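Local coordinates for Lmaj004091aaa (Leishmania major, PDB 1XTP), which probably transfers methyl groups from S-adenosyl-L-methionine to the N-terminal amino group of proteins that begin with an X-Pro-Lys motif, at residues R20-K25 against L206-D211; G105-N110 against V163-A168. All coordinates share one frame; numbering follows the deposited sequence.

Contact 1: residues R20-K25 against L206-D211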
ATOM      1  N   ARG A  20      10.631 -10.032 -13.253  1.00 27.54           N
ATOM      2  CA  ARG A  20      10.243  -9.912 -14.626  1.00 30.41           C
ATOM      3  C   ARG A  20       9.082  -8.938 -14.720  1.00 27.17           C
ATOM      4  O   ARG A  20       8.486  -8.573 -13.709  1.00 24.26           O
ATOM      5  CB  ARG A  20       9.812 -11.285 -15.159  1.00 30.56           C
ATOM      6  CG  ARG A  20       8.535 -11.849 -14.501  1.00 33.49           C
ATOM      7  CD  ARG A  20       8.122 -13.167 -15.124  1.00 39.37           C
ATOM      8  NE  ARG A  20       6.731 -13.520 -14.817  1.00 46.86           N
ATOM      9  CZ  ARG A  20       5.666 -13.198 -15.563  1.00 49.57           C
ATOM     10  NH1 ARG A  20       5.789 -12.499 -16.704  1.00 46.86           N
ATOM     11  NH2 ARG A  20       4.456 -13.579 -15.160  1.00 48.83           N
ATOM     12  N   ASP A  21       8.755  -8.525 -15.933  1.00 25.62           N
ATOM     13  CA  ASP A  21       7.510  -7.794 -16.141  1.00 23.78           C
ATOM     14  C   ASP A  21       6.457  -8.647 -16.819  1.00 22.72           C
ATOM     15  O   ASP A  21       6.715  -9.763 -17.241  1.00 22.14           O
ATOM     16  CB  ASP A  21       7.755  -6.458 -16.862  1.00 21.09           C
ATOM     17  CG  ASP A  21       8.119  -6.604 -18.327  1.00 25.45           C
ATOM     18  OD1 ASP A  21       7.684  -7.564 -18.982  1.00 26.27           O
ATOM     19  OD2 ASP A  21       8.809  -5.685 -18.846  1.00 29.88           O
ATOM     20  N   THR A  22       5.262  -8.090 -16.941  1.00 25.12           N
ATOM     21  CA  THR A  22       4.134  -8.804 -17.483  1.00 24.10           C
ATOM     22  C   THR A  22       4.221  -9.007 -18.992  1.00 26.44           C
ATOM     23  O   THR A  22       3.484  -9.830 -19.532  1.00 28.26           O
ATOM     24  CB  THR A  22       2.794  -8.125 -17.068  1.00 24.33           C
ATOM     25  OG1 THR A  22       2.860  -6.709 -17.282  1.00 24.60           O
ATOM     26  CG2 THR A  22       2.512  -8.375 -15.582  1.00 22.32           C
ATOM     27  N   ASN A  23       5.127  -8.294 -19.675  1.00 26.24           N
ATOM     28  CA  ASN A  23       5.390  -8.583 -21.088  1.00 26.97           C
ATOM     29  C   ASN A  23       6.394  -9.727 -21.286  1.00 28.63           C
ATOM     30  O   ASN A  23       6.514 -10.293 -22.399  1.00 25.36           O
ATOM     31  CB  ASN A  23       5.849  -7.327 -21.852  1.00 24.04           C
ATOM     32  CG  ASN A  23       4.799  -6.238 -21.847  1.00 21.93           C
ATOM     33  OD1 ASN A  23       3.595  -6.506 -21.924  1.00 25.03           O
ATOM     34  ND2 ASN A  23       5.251  -4.994 -21.724  1.00 26.66           N
ATOM     35  N   GLY A  24       7.106 -10.049 -20.208  1.00 26.72           N
ATOM     36  CA  GLY A  24       8.050 -11.154 -20.192  1.00 27.95           C
ATOM     37  C   GLY A  24       9.508 -10.758 -20.195  1.00 27.05           C
ATOM     38  O   GLY A  24      10.373 -11.603 -20.332  1.00 31.42           O
ATOM     39  N   LYS A  25       9.804  -9.481 -20.070  1.00 29.36           N
ATOM     40  CA  LYS A  25      11.199  -9.062 -19.904  1.00 27.74           C
ATOM     41  C   LYS A  25      11.664  -9.474 -18.515  1.00 27.92           C
ATOM     42  O   LYS A  25      10.938  -9.312 -17.527  1.00 28.64           O
ATOM     43  CB  LYS A  25      11.334  -7.557 -20.088  1.00 26.22           C
ATOM     44  CG  LYS A  25      12.777  -7.053 -20.026  1.00 31.14           C
ATOM     45  CD  LYS A  25      12.859  -5.535 -20.140  1.00 28.56           C
ATOM     46  CE  LYS A  25      14.266  -5.063 -19.806  1.00 29.50           C
ATOM     47  NZ  LYS A  25      14.432  -3.584 -19.905  1.00 36.38           N
ATOM     48  N   LEU A 206       7.285  -8.898  -9.883  1.00 27.22           N
ATOM     49  CA  LEU A 206       6.552  -8.800 -11.138  1.00 28.72           C
ATOM     50  C   LEU A 206       6.151  -7.354 -11.334  1.00 28.01           C
ATOM     51  O   LEU A 206       5.287  -6.851 -10.608  1.00 25.90           O
ATOM     52  CB  LEU A 206       5.298  -9.686 -11.126  1.00 28.44           C
ATOM     53  CG  LEU A 206       4.420  -9.647 -12.390  1.00 28.03           C
ATOM     54  CD1 LEU A 206       5.210  -9.978 -13.615  1.00 25.44           C
ATOM     55  CD2 LEU A 206       3.254 -10.618 -12.273  1.00 27.93           C
ATOM     56  N   VAL A 207       6.796  -6.698 -12.298  1.00 25.81           N
ATOM     57  CA  VAL A 207       6.366  -5.377 -12.775  1.00 25.54           C
ATOM     58  C   VAL A 207       5.117  -5.522 -13.684  1.00 23.87           C
ATOM     59  O   VAL A 207       5.136  -6.202 -14.728  1.00 22.79           O
ATOM     60  CB  VAL A 207       7.487  -4.623 -13.536  1.00 24.35           C
ATOM     61  CG1 VAL A 207       7.000  -3.277 -14.047  1.00 24.35           C
ATOM     62  CG2 VAL A 207       8.709  -4.417 -12.648  1.00 24.52           C
ATOM     63  N   ASP A 208       4.039  -4.876 -13.268  1.00 22.41           N
ATOM     64  CA  ASP A 208       2.827  -4.787 -14.085  1.00 24.34           C
ATOM     65  C   ASP A 208       2.966  -3.582 -15.035  1.00 24.01           C
ATOM     66  O   ASP A 208       2.960  -2.417 -14.613  1.00 24.13           O
ATOM     67  CB  ASP A 208       1.590  -4.655 -13.194  1.00 23.43           C
ATOM     68  CG  ASP A 208       0.279  -4.773 -13.982  1.00 27.92           C
ATOM     69  OD1 ASP A 208       0.224  -4.349 -15.153  1.00 34.54           O
ATOM     70  OD2 ASP A 208      -0.707  -5.278 -13.423  1.00 36.57           O
ATOM     71  N   LYS A 209       3.112  -3.880 -16.320  1.00 25.40           N
ATOM     72  CA  LYS A 209       3.322  -2.853 -17.329  1.00 25.80           C
ATOM     73  C   LYS A 209       2.016  -2.203 -17.746  1.00 25.63           C
ATOM     74  O   LYS A 209       2.027  -1.295 -18.551  1.00 30.19           O
ATOM     75  CB  LYS A 209       3.989  -3.449 -18.562  1.00 25.54           C
ATOM     76  CG  LYS A 209       5.378  -4.057 -18.283  1.00 29.54           C
ATOM     77  CD  LYS A 209       6.423  -3.028 -17.918  1.00 27.46           C
ATOM     78  CE  LYS A 209       6.808  -2.121 -19.083  1.00 30.04           C
ATOM     79  NZ  LYS A 209       7.648  -1.011 -18.588  1.00 32.73           N
ATOM     80  N   GLU A 210       0.892  -2.661 -17.224  1.00 24.52           N
ATOM     81  CA  GLU A 210      -0.379  -2.030 -17.547  1.00 27.90           C
ATOM     82  C   GLU A 210      -0.597  -0.790 -16.662  1.00 27.98           C
ATOM     83  O   GLU A 210      -0.812   0.298 -17.181  1.00 27.40           O
ATOM     84  CB  GLU A 210      -1.521  -3.033 -17.400  1.00 31.41           C
ATOM     85  CG  GLU A 210      -2.743  -2.681 -18.254  1.00 33.83           C
ATOM     86  CD  GLU A 210      -3.926  -3.618 -18.050  1.00 32.16           C
ATOM     87  OE1 GLU A 210      -3.721  -4.805 -17.744  1.00 36.99           O
ATOM     88  OE2 GLU A 210      -5.077  -3.158 -18.224  1.00 44.82           O
ATOM     89  N   ASP A 211      -0.501  -0.946 -15.337  1.00 27.28           N
ATOM     90  CA  ASP A 211      -0.728   0.162 -14.413  1.00 27.40           C
ATOM     91  C   ASP A 211       0.555   0.754 -13.787  1.00 27.27           C
ATOM     92  O   ASP A 211       0.473   1.615 -12.915  1.00 27.29           O
ATOM     93  CB  ASP A 211      -1.721  -0.249 -13.323  1.00 27.70           C
ATOM     94  CG  ASP A 211      -1.133  -1.195 -12.298  1.00 32.64           C
ATOM     95  OD1 ASP A 211      -0.020  -1.743 -12.499  1.00 33.48           O
ATOM     96  OD2 ASP A 211      -1.807  -1.391 -11.265  1.00 41.38           O
TER

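Contact 2: residues G105-N110 against V163-A168. With SAI (S-adenosyl-L-homoselenocysteine), chain B.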
ATOM      1  N   GLY A 105     -12.359   5.753  -0.877  1.00 30.17           N
ATOM      2  CA  GLY A 105     -12.546   5.707   0.580  1.00 29.20           C
ATOM      3  C   GLY A 105     -13.196   4.439   1.094  1.00 26.80           C
ATOM      4  O   GLY A 105     -13.842   4.456   2.141  1.00 25.77           O
ATOM      5  N   ARG A 106     -13.015   3.339   0.362  1.00 25.22           N
ATOM      6  CA  ARG A 106     -13.605   2.044   0.708  1.00 23.66           C
ATOM      7  C   ARG A 106     -13.212   1.521   2.089  1.00 23.58           C
ATOM      8  O   ARG A 106     -14.076   1.028   2.855  1.00 22.21           O
ATOM      9  CB  ARG A 106     -13.200   1.001  -0.344  1.00 25.38           C
ATOM     10  CG  ARG A 106     -13.802  -0.407  -0.120  1.00 25.32           C
ATOM     11  CD  ARG A 106     -13.197  -1.426  -1.112  1.00 26.79           C
ATOM     12  NE  ARG A 106     -11.778  -1.646  -0.817  1.00 28.08           N
ATOM     13  CZ  ARG A 106     -11.296  -2.536   0.046  1.00 22.47           C
ATOM     14  NH1 ARG A 106     -12.086  -3.367   0.707  1.00 25.53           N
ATOM     15  NH2 ARG A 106      -9.989  -2.607   0.230  1.00 28.64           N
ATOM     16  N   ILE A 107     -11.913   1.579   2.399  1.00 20.83           N
ATOM     17  CA  ILE A 107     -11.442   1.122   3.680  1.00 24.93           C
ATOM     18  C   ILE A 107     -11.914   2.065   4.823  1.00 24.83           C
ATOM     19  O   ILE A 107     -12.330   1.605   5.897  1.00 25.83           O
ATOM     20  CB  ILE A 107      -9.891   0.928   3.687  1.00 28.57           C
ATOM     21  CG1 ILE A 107      -9.488  -0.137   2.647  1.00 29.87           C
ATOM     22  CG2 ILE A 107      -9.405   0.514   5.107  1.00 26.35           C
ATOM     23  CD1 ILE A 107      -7.998  -0.216   2.365  1.00 29.83           C
ATOM     24  N   THR A 108     -11.848   3.365   4.587  1.00 26.64           N
ATOM     25  CA  THR A 108     -12.341   4.344   5.551  1.00 28.24           C
ATOM     26  C   THR A 108     -13.843   4.153   5.802  1.00 29.78           C
ATOM     27  O   THR A 108     -14.272   4.124   6.948  1.00 28.27           O
ATOM     28  CB  THR A 108     -12.052   5.794   5.102  1.00 29.15           C
ATOM     29  OG1 THR A 108     -10.642   5.959   4.931  1.00 28.71           O
ATOM     30  CG2 THR A 108     -12.553   6.833   6.147  1.00 30.00           C
ATOM     31  N   LYS A 109     -14.625   3.976   4.739  1.00 29.91           N
ATOM     32  CA  LYS A 109     -16.074   3.872   4.873  1.00 29.98           C
ATOM     33  C   LYS A 109     -16.497   2.640   5.669  1.00 31.73           C
ATOM     34  O   LYS A 109     -17.378   2.730   6.523  1.00 30.90           O
ATOM     35  CB  LYS A 109     -16.765   3.864   3.500  1.00 28.67           C
ATOM     36  CG  LYS A 109     -18.295   3.901   3.598  1.00 29.04           C
ATOM     37  CD  LYS A 109     -18.956   4.308   2.297  1.00 32.40           C
ATOM     38  N   ASN A 110     -15.851   1.506   5.390  1.00 30.57           N
ATOM     39  CA  ASN A 110     -16.288   0.210   5.895  1.00 29.26           C
ATOM     40  C   ASN A 110     -15.499  -0.290   7.100  1.00 29.03           C
ATOM     41  O   ASN A 110     -15.887  -1.269   7.705  1.00 30.58           O
ATOM     42  CB  ASN A 110     -16.204  -0.834   4.774  1.00 26.94           C
ATOM     43  CG  ASN A 110     -17.126  -0.513   3.617  1.00 30.00           C
ATOM     44  OD1 ASN A 110     -18.326  -0.799   3.671  1.00 31.77           O
ATOM     45  ND2 ASN A 110     -16.578   0.126   2.575  1.00 27.77           N
ATOM     46  N   VAL A 163      -2.957   3.296   7.205  1.00 24.18           N
ATOM     47  CA  VAL A 163      -3.336   2.225   6.311  1.00 24.98           C
ATOM     48  C   VAL A 163      -2.682   2.374   4.921  1.00 24.26           C
ATOM     49  O   VAL A 163      -2.836   3.386   4.278  1.00 22.95           O
ATOM     50  CB  VAL A 163      -4.882   2.200   6.166  1.00 22.30           C
ATOM     51  CG1 VAL A 163      -5.305   1.123   5.193  1.00 26.41           C
ATOM     52  CG2 VAL A 163      -5.500   1.966   7.532  1.00 23.80           C
ATOM     53  N   ILE A 164      -1.944   1.356   4.485  1.00 25.05           N
ATOM     54  CA  ILE A 164      -1.362   1.328   3.151  1.00 22.21           C
ATOM     55  C   ILE A 164      -1.755  -0.014   2.520  1.00 21.09           C
ATOM     56  O   ILE A 164      -1.099  -1.038   2.716  1.00 24.60           O
ATOM     57  CB  ILE A 164       0.186   1.504   3.188  1.00 24.20           C
ATOM     58  CG1 ILE A 164       0.609   2.676   4.096  1.00 22.62           C
ATOM     59  CG2 ILE A 164       0.746   1.714   1.766  1.00 26.37           C
ATOM     60  CD1 ILE A 164       2.121   2.827   4.253  1.00 22.45           C
ATOM     61  N   GLN A 165      -2.845  -0.011   1.772  1.00 23.55           N
ATOM     62  CA  GLN A 165      -3.387  -1.233   1.204  1.00 26.12           C
ATOM     63  C   GLN A 165      -3.538  -1.103  -0.284  1.00 26.15           C
ATOM     64  O   GLN A 165      -4.175  -0.156  -0.756  1.00 26.57           O
ATOM     65  CB  GLN A 165      -4.748  -1.565   1.812  1.00 26.32           C
ATOM     66  CG  GLN A 165      -5.444  -2.729   1.084  1.00 29.12           C
ATOM     67  CD  GLN A 165      -6.491  -3.456   1.927  1.00 27.41           C
ATOM     68  OE1 GLN A 165      -6.750  -3.092   3.078  1.00 25.63           O
ATOM     69  NE2 GLN A 165      -7.094  -4.505   1.343  1.00 24.07           N
ATOM     70  N   TRP A 166      -2.970  -2.066  -1.010  1.00 25.54           N
ATOM     71  CA  TRP A 166      -3.078  -2.144  -2.473  1.00 26.89           C
ATOM     72  C   TRP A 166      -2.603  -0.848  -3.176  1.00 26.09           C
ATOM     73  O   TRP A 166      -3.125  -0.448  -4.214  1.00 28.54           O
ATOM     74  CB  TRP A 166      -4.501  -2.558  -2.891  1.00 29.30           C
ATOM     75  CG  TRP A 166      -4.779  -4.048  -2.692  1.00 28.96           C
ATOM     76  CD1 TRP A 166      -3.899  -5.074  -2.862  1.00 30.49           C
ATOM     77  CD2 TRP A 166      -6.018  -4.648  -2.304  1.00 29.11           C
ATOM     78  NE1 TRP A 166      -4.505  -6.276  -2.585  1.00 32.07           N
ATOM     79  CE2 TRP A 166      -5.810  -6.046  -2.247  1.00 27.05           C
ATOM     80  CE3 TRP A 166      -7.286  -4.142  -2.000  1.00 30.77           C
ATOM     81  CZ2 TRP A 166      -6.818  -6.943  -1.900  1.00 30.31           C
ATOM     82  CZ3 TRP A 166      -8.290  -5.038  -1.646  1.00 30.93           C
ATOM     83  CH2 TRP A 166      -8.047  -6.425  -1.600  1.00 30.52           C
ATOM     84  N   THR A 167      -1.587  -0.217  -2.603  1.00 25.69           N
ATOM     85  CA  THR A 167      -1.113   1.060  -3.112  1.00 25.65           C
ATOM     86  C   THR A 167       0.414   1.161  -3.087  1.00 24.52           C
ATOM     87  O   THR A 167       0.997   1.827  -3.927  1.00 24.99           O
ATOM     88  CB  THR A 167      -1.839   2.234  -2.377  1.00 24.51           C
ATOM     89  OG1 THR A 167      -1.707   3.455  -3.120  1.00 25.05           O
ATOM     90  CG2 THR A 167      -1.330   2.397  -0.944  1.00 21.74           C
ATOM     91  N   ALA A 168       1.092   0.465  -2.188  1.00 25.22           N
ATOM     92  CA  ALA A 168       2.557   0.569  -2.178  1.00 25.22           C
ATOM     93  C   ALA A 168       3.209  -0.115  -3.391  1.00 24.99           C
ATOM     94  O   ALA A 168       4.411  -0.001  -3.590  1.00 25.83           O
ATOM     95  CB  ALA A 168       3.106   0.040  -0.898  1.00 28.32           C
TER
HETATM   96  N   SAI B 401      -6.590   1.588  -0.858  1.00 31.77           N
HETATM   97  CA  SAI B 401      -7.930   1.621  -1.512  1.00 30.13           C
HETATM   98  CB  SAI B 401      -7.776   1.799  -3.008  1.00 31.24           C
HETATM   99  CG  SAI B 401      -7.025   0.701  -3.745  1.00 31.74           C
HETATM  100 SE   SAI B 401      -6.944   1.139  -5.664  0.85 32.69          SE
HETATM  101  C   SAI B 401      -8.727   0.344  -1.307  1.00 30.14           C
HETATM  102  O   SAI B 401      -8.167  -0.694  -0.956  1.00 27.46           O
HETATM  103  OXT SAI B 401      -9.939   0.317  -1.523  1.00 29.66           O
HETATM  104  C5' SAI B 401      -5.154   1.972  -5.638  1.00 32.32           C
HETATM  105  C4' SAI B 401      -5.191   3.475  -5.347  1.00 26.64           C
HETATM  106  O4' SAI B 401      -3.873   3.929  -5.250  1.00 26.96           O
HETATM  107  C3' SAI B 401      -5.839   4.324  -6.431  1.00 25.27           C
HETATM  108  O3' SAI B 401      -6.814   5.168  -5.878  1.00 24.13           O
HETATM  109  C2' SAI B 401      -4.734   5.161  -7.029  1.00 22.53           C
HETATM  110  O2' SAI B 401      -5.178   6.444  -7.450  1.00 22.49           O
HETATM  111  C1' SAI B 401      -3.815   5.219  -5.835  1.00 24.91           C
HETATM  112  N9  SAI B 401      -2.430   5.544  -6.143  1.00 26.98           N
HETATM  113  C8  SAI B 401      -1.740   5.251  -7.298  1.00 25.78           C
HETATM  114  N7  SAI B 401      -0.501   5.716  -7.164  1.00 20.23           N
HETATM  115  C5  SAI B 401      -0.383   6.291  -5.930  1.00 29.15           C
HETATM  116  C6  SAI B 401       0.679   6.911  -5.276  1.00 26.42           C
HETATM  117  N6  SAI B 401       1.858   7.027  -5.891  1.00 21.72           N
HETATM  118  N1  SAI B 401       0.496   7.412  -3.998  1.00 26.22           N
HETATM  119  C2  SAI B 401      -0.737   7.316  -3.366  1.00 26.26           C
HETATM  120  N3  SAI B 401      -1.781   6.685  -4.022  1.00 25.90           N
HETATM  121  C4  SAI B 401      -1.596   6.181  -5.273  1.00 28.74           C

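Contact 1: residues R20-K25 against L206-D211
Lys209 folds its aliphatic chain over the turn formed by Asp21, Thr22 and Asn23. Lys209 CB lies 3.7 Å from both Thr22 OG1 and Asn23 ND2, and the asparagine side chain crosses the lysine at about a right angle. Lys209 CG is 3.7 Å from Asp21 CB. A bend at chi2 (-68°) sets Lys209 CD 3.7 Å from Asp21 OD2, and a second at chi3 carries CE onward. Lys209 NZ stays 4.8 Å from Asp21 OD2 and makes its salt bridge with Glu37 instead. At the base of the lysine, Lys209 N donates an almost straight bond (175°) to Thr22 OG1 at 3.0 Å. On the sheet face of Arg20 and Leu206, the two side chains run side by side, and Leu206 CD1 sits 3.8 Å from Arg20 CZ, over the centre of the guanidinium. Parallel pairing holds the strands, Val207 N donating to Arg20 O and Thr22 N to Val207 O. Asp21 OD1 accepts from Lys25 N, with weaker bonds from the amides of Asn23 and Gly24, and so ties down the type I turn. Strands 19-21 and 205-208 form the centre of a small mixed sheet, flanked by strands 26-27 and 213-215, and helix 30-37 packs on Val207 through Met33.

Contact 2: residues G105-N110 against V163-A168
Ile107 and Val163 meet tip to tip, Ile107 CD1 lying 4.1 Å from Val163 CG1, while Gln165 passes the isoleucine obliquely. With CG1 anti to the carbonyl carbon (chi1 -61°) and chi2 extended (168°), CD1 of Ile107 reaches in among polar groups, 3.2 Å from Gln165 OE1 and 3.4 Å from the carboxylate atom O of the bound S-adenosyl-L-homoselenocysteine. Next to it, Arg106 turns the edge of its guanidinium to that carboxylate. Arg106 NE donates to OXT of the ligand at 2.8 Å and Arg106 NH2 to its O at 2.9 Å in a nearly straight bond (170°), a two-pronged grip that fixes the rotation of the carboxylate. Gln165 CD also lies near the guanidinium plane, beyond NH2 and on the side away from NE, and Gln165 NE2 sits 3.2 Å above one face of the Trp166 ring, offset toward the rim. Two donor groups lie side by side here, Arg106 NH2 3.6 Å from Gln165 NE2, and Asp78 serves both side chains: OD2 forms a salt bridge with Arg106 NH1, and OD1 accepts from Gln165 NE2. This second-shell carboxylate, bound to both, helps to position the arginine and the glutamine. The strand end contributes backbone as well, Gln165 O accepting from the ligand amino group N at 3.0 Å; two residues on, Thr167 OG1 donates to the ribose O4'. The amino-acid end of the ligand is held from both segments, its carboxylate by Arg106 and its amino group by Gln165 O, as suits a cofactor pocket in a Rossmann-like methyltransferase. Helix 106-115, with Gly105 as its N-cap, follows strand 96-100. Strand 159-165 lies between that strand and strand 191-198 in the seven-stranded sheet, and helix 75-87 brings Asp78 up to Arg106 and Trp166.

In the fold
The centres of the two contacts are 24 Å apart and their nearest atoms about 7 Å, without touching. Contact 2 is nested along the chain within the loop closed by contact 1, which pairs a strand from near the N-terminus with one that follows strand 191-198. They belong to different sheets. Contact 2 lies deep in the chain, where helix 106-115 and the end of strand 159-165 of the seven-stranded Rossmann-like sheet hold the cofactor product analogue. Contact 1 lies farther out, in the small four-stranded sheet, away from the annotated sites. The N-terminal segment is thus joined to the strands 205-208 and 213-215, which lie between strand 191-198 and helix 218-228.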